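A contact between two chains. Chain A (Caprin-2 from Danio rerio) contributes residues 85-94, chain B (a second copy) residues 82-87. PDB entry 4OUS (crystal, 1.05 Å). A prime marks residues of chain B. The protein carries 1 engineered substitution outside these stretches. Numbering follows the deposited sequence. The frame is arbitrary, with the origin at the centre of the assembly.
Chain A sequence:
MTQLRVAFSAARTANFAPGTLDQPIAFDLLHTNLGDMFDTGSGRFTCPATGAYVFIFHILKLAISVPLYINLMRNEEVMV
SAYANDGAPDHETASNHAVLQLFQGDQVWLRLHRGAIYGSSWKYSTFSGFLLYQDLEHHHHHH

Chain A (85-94) NDGAPDHETA
Chain B 82-87: AYANDG

Contact between chain A (85-94) and chain B (82-87′) of Caprin-2. Asp90 anchors it by holding two chain B side chains with one carboxylate. Tyr83′ OH donates to Asp90 OD1 (2.8 Å), and Asn85′ ND2 donates to Asp90 OD2 (2.9 Å, N-H...O angle 150°), so each carboxylate oxygen takes one donor from chain B. Asp90 (chi1 -156°, t; chi2 -22°) points its CA-to-CB bond toward chain B. The carboxylate is steadied within its own chain, where His91 N donates to Asp90 OD1 at 2.7 Å. Tyr83′ is t (chi1 172°, chi2 91°); Asn85′ is t (chi1 -165°, chi2 41°), its CA-to-CB bond lying sideways.

Water carries the remaining polar links, for the backbones stay too far apart to bond directly. Asp90 lies across from Asn85′, their CA atoms 7.4 Å apart; Glu92 CA and Ala84′ CA come to 6.6 Å. Residues 90-94 and 82-87′ run in roughly opposite directions, at a slant, without direct backbone hydrogen bonds. Tyr83′ belongs to strand 82-84′, whereas chain A approaches as loop and enters its strand by Thr93. Beside Tyr83′, water 5 accepts from Tyr83′ N (2.9 Å) and hydrogen-bonds Thr93 OG1 (2.9 Å); water 4 donates to Tyr83′ O (2.7 Å) and also bonds Thr93 OG1 (2.8 Å). The CA-to-CB bond of Thr93 (m, chi1 -52°) points toward chain B, so its hydroxyl reaches both waters, while OG1 itself stays 3.8 Å from Tyr83′ O. Farther along, water 3 accepts from Asn85′ N (3.0 Å) and donates to His91 O (3.0 Å), filling the gap between two main chains.

Asp86 OD2 is the other water hub. Water 1 donates to it (2.9 Å) and to Asn85′ O (2.8 Å); water 2 donates to it (2.7 Å) and accepts from Gly87′ N (2.9 Å). The CA-to-CB bond of Asp86 (t, chi1 177°, chi2 -89°) points toward chain B. Its OD1 accepts from Ala88 N at 3.0 Å and weakly from Asp90 N at 3.1 Å, which ties the 86-90 turn together. That turn includes a cis peptide bond before Pro89. Asp86′ has the same rotamer; its CA-to-CB bond points away, but its end comes nearer to chain A, leaving Asp86 OD2 and Asp86′ OD2 3.9 Å apart, a close approach of like charges.

The apolar packing is small and centres on Tyr83′, which has the largest area covered by the opposing stretch. Its CA-to-CB bond points toward chain A. That of His91 (m, chi1 -57°; chi2 -72°) points toward chain B, and the His91 ring sets its edge to the face of Tyr83′, with centroids 5.5 Å apart and planes at 87°. His91 CB lies 3.6 Å from Tyr83′ CE2, so the methylene packs against the ring that sends its hydroxyl to Asp90.

The main chains stay close at Glu92 and Ala84′, but both CA-to-CB bonds point away; the end of Glu92 comes nearer. Together the two stretches bury 289 Å², both sides summed, in a small contact that is largely polar and water-bridged.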

# COMPACT_ATOMS: atom_id res chain seq x y z
N ASN A 85 -14.94 5.81 3.68
CA ASN A 85 -16.30 5.87 4.17
C ASN A 85 -17.18 4.97 3.34
O ASN A 85 -16.96 4.82 2.14
CB ASN A 85 -16.81 7.30 4.14
CG ASN A 85 -18.06 7.48 4.96
OD1 ASN A 85 -18.17 6.93 6.05
ND2 ASN A 85 -19.01 8.25 4.44
N ASP A 86 -18.18 4.39 3.99
CA ASP A 86 -19.19 3.59 3.30
C ASP A 86 -20.54 3.84 3.98
O ASP A 86 -20.64 3.84 5.20
CB ASP A 86 -18.84 2.11 3.32
CG ASP A 86 -19.91 1.26 2.68
OD1 ASP A 86 -20.83 0.84 3.40
OD2 ASP A 86 -19.83 1.01 1.46
N GLY A 87 -21.57 4.06 3.17
CA GLY A 87 -22.85 4.50 3.68
C GLY A 87 -23.77 3.45 4.29
O GLY A 87 -24.82 3.80 4.84
N ALA A 88 -23.40 2.18 4.20
CA ALA A 88 -24.26 1.10 4.70
C ALA A 88 -24.70 1.26 6.18
O ALA A 88 -25.88 1.11 6.47
CB ALA A 88 -23.60 -0.26 4.48
N PRO A 89 -23.77 1.55 7.11
CA PRO A 89 -22.31 1.72 7.03
C PRO A 89 -21.59 0.39 7.20
O PRO A 89 -21.98 -0.46 8.00
CB PRO A 89 -22.01 2.66 8.19
CG PRO A 89 -23.02 2.30 9.21
CD PRO A 89 -24.26 1.87 8.46
N ASP A 90 -20.54 0.21 6.41
CA ASP A 90 -19.71 -0.98 6.46
C ASP A 90 -18.30 -0.56 6.84
O ASP A 90 -17.99 0.63 6.88
CB ASP A 90 -19.74 -1.69 5.10
CG ASP A 90 -19.42 -3.18 5.18
OD1 ASP A 90 -18.78 -3.64 6.15
OD2 ASP A 90 -19.80 -3.90 4.23
N HIS A 91 -17.45 -1.53 7.12
CA HIS A 91 -16.04 -1.24 7.27
C HIS A 91 -15.47 -0.80 5.93
O HIS A 91 -15.97 -1.14 4.86
CB HIS A 91 -15.28 -2.46 7.79
CG HIS A 91 -15.80 -2.98 9.09
ND1 HIS A 91 -15.62 -2.33 10.29
CD2 HIS A 91 -16.50 -4.11 9.38
CE1 HIS A 91 -16.18 -3.03 11.26
NE2 HIS A 91 -16.72 -4.11 10.73
N GLU A 92 -14.42 -0.00 6.01
CA GLU A 92 -13.72 0.55 4.87
C GLU A 92 -12.31 0.88 5.32
O GLU A 92 -12.08 1.05 6.52
CB GLU A 92 -14.40 1.82 4.33
CG GLU A 92 -15.01 1.75 2.94
CD GLU A 92 -13.96 1.65 1.83
OE1 GLU A 92 -12.83 1.15 2.06
OE2 GLU A 92 -14.21 2.20 0.74
N THR A 93 -11.38 1.00 4.38
CA THR A 93 -9.97 1.11 4.71
C THR A 93 -9.38 2.41 4.19
O THR A 93 -9.50 2.72 3.00
CB THR A 93 -9.19 -0.08 4.15
OG1 THR A 93 -9.83 -1.29 4.57
CG2 THR A 93 -7.74 -0.07 4.63
N ALA A 94 -8.74 3.16 5.08
CA ALA A 94 -8.00 4.37 4.75
C ALA A 94 -6.52 4.03 4.71
O ALA A 94 -5.96 3.61 5.74
CB ALA A 94 -8.29 5.47 5.76
N ALA B 82 -6.98 -8.09 5.91
CA ALA B 82 -7.65 -7.03 5.17
C ALA B 82 -9.09 -7.43 4.89
O ALA B 82 -9.40 -8.61 4.74
CB ALA B 82 -6.93 -6.73 3.87
N TYR B 83 -9.95 -6.42 4.82
CA TYR B 83 -11.38 -6.58 4.60
C TYR B 83 -11.82 -5.66 3.48
O TYR B 83 -11.35 -4.52 3.42
CB TYR B 83 -12.15 -6.25 5.87
CG TYR B 83 -13.66 -6.20 5.73
CD1 TYR B 83 -14.43 -7.34 5.96
CD2 TYR B 83 -14.32 -5.03 5.38
CE1 TYR B 83 -15.81 -7.31 5.85
CE2 TYR B 83 -15.71 -4.99 5.26
CZ TYR B 83 -16.45 -6.13 5.50
OH TYR B 83 -17.82 -6.13 5.41
N ALA B 84 -12.74 -6.12 2.64
CA ALA B 84 -13.37 -5.20 1.71
C ALA B 84 -14.77 -5.68 1.39
O ALA B 84 -15.00 -6.87 1.18
CB ALA B 84 -12.55 -5.06 0.43
N ASN B 85 -15.70 -4.74 1.33
CA ASN B 85 -17.05 -5.07 0.96
C ASN B 85 -17.78 -3.84 0.50
O ASN B 85 -17.52 -2.74 0.99
CB ASN B 85 -17.78 -5.70 2.14
CG ASN B 85 -19.05 -6.39 1.74
OD1 ASN B 85 -19.09 -7.06 0.71
ND2 ASN B 85 -20.09 -6.24 2.54
N ASP B 86 -18.69 -4.02 -0.45
CA ASP B 86 -19.56 -2.95 -0.91
C ASP B 86 -20.94 -3.54 -1.20
O ASP B 86 -21.05 -4.59 -1.83
CB ASP B 86 -18.99 -2.27 -2.15
CG ASP B 86 -19.91 -1.20 -2.69
OD1 ASP B 86 -20.77 -1.54 -3.53
OD2 ASP B 86 -19.77 -0.03 -2.29
N GLY B 87 -21.98 -2.86 -0.74
CA GLY B 87 -23.32 -3.40 -0.77
C GLY B 87 -24.08 -3.34 -2.09
O GLY B 87 -25.18 -3.89 -2.19
O HOH W 1 -17.23 -0.02 0.70
O HOH W 2 -22.04 -0.31 0.66
O HOH W 3 -14.69 -2.04 2.32
O HOH W 4 -11.95 -1.93 2.90
O HOH W 5 -8.80 -3.82 5.40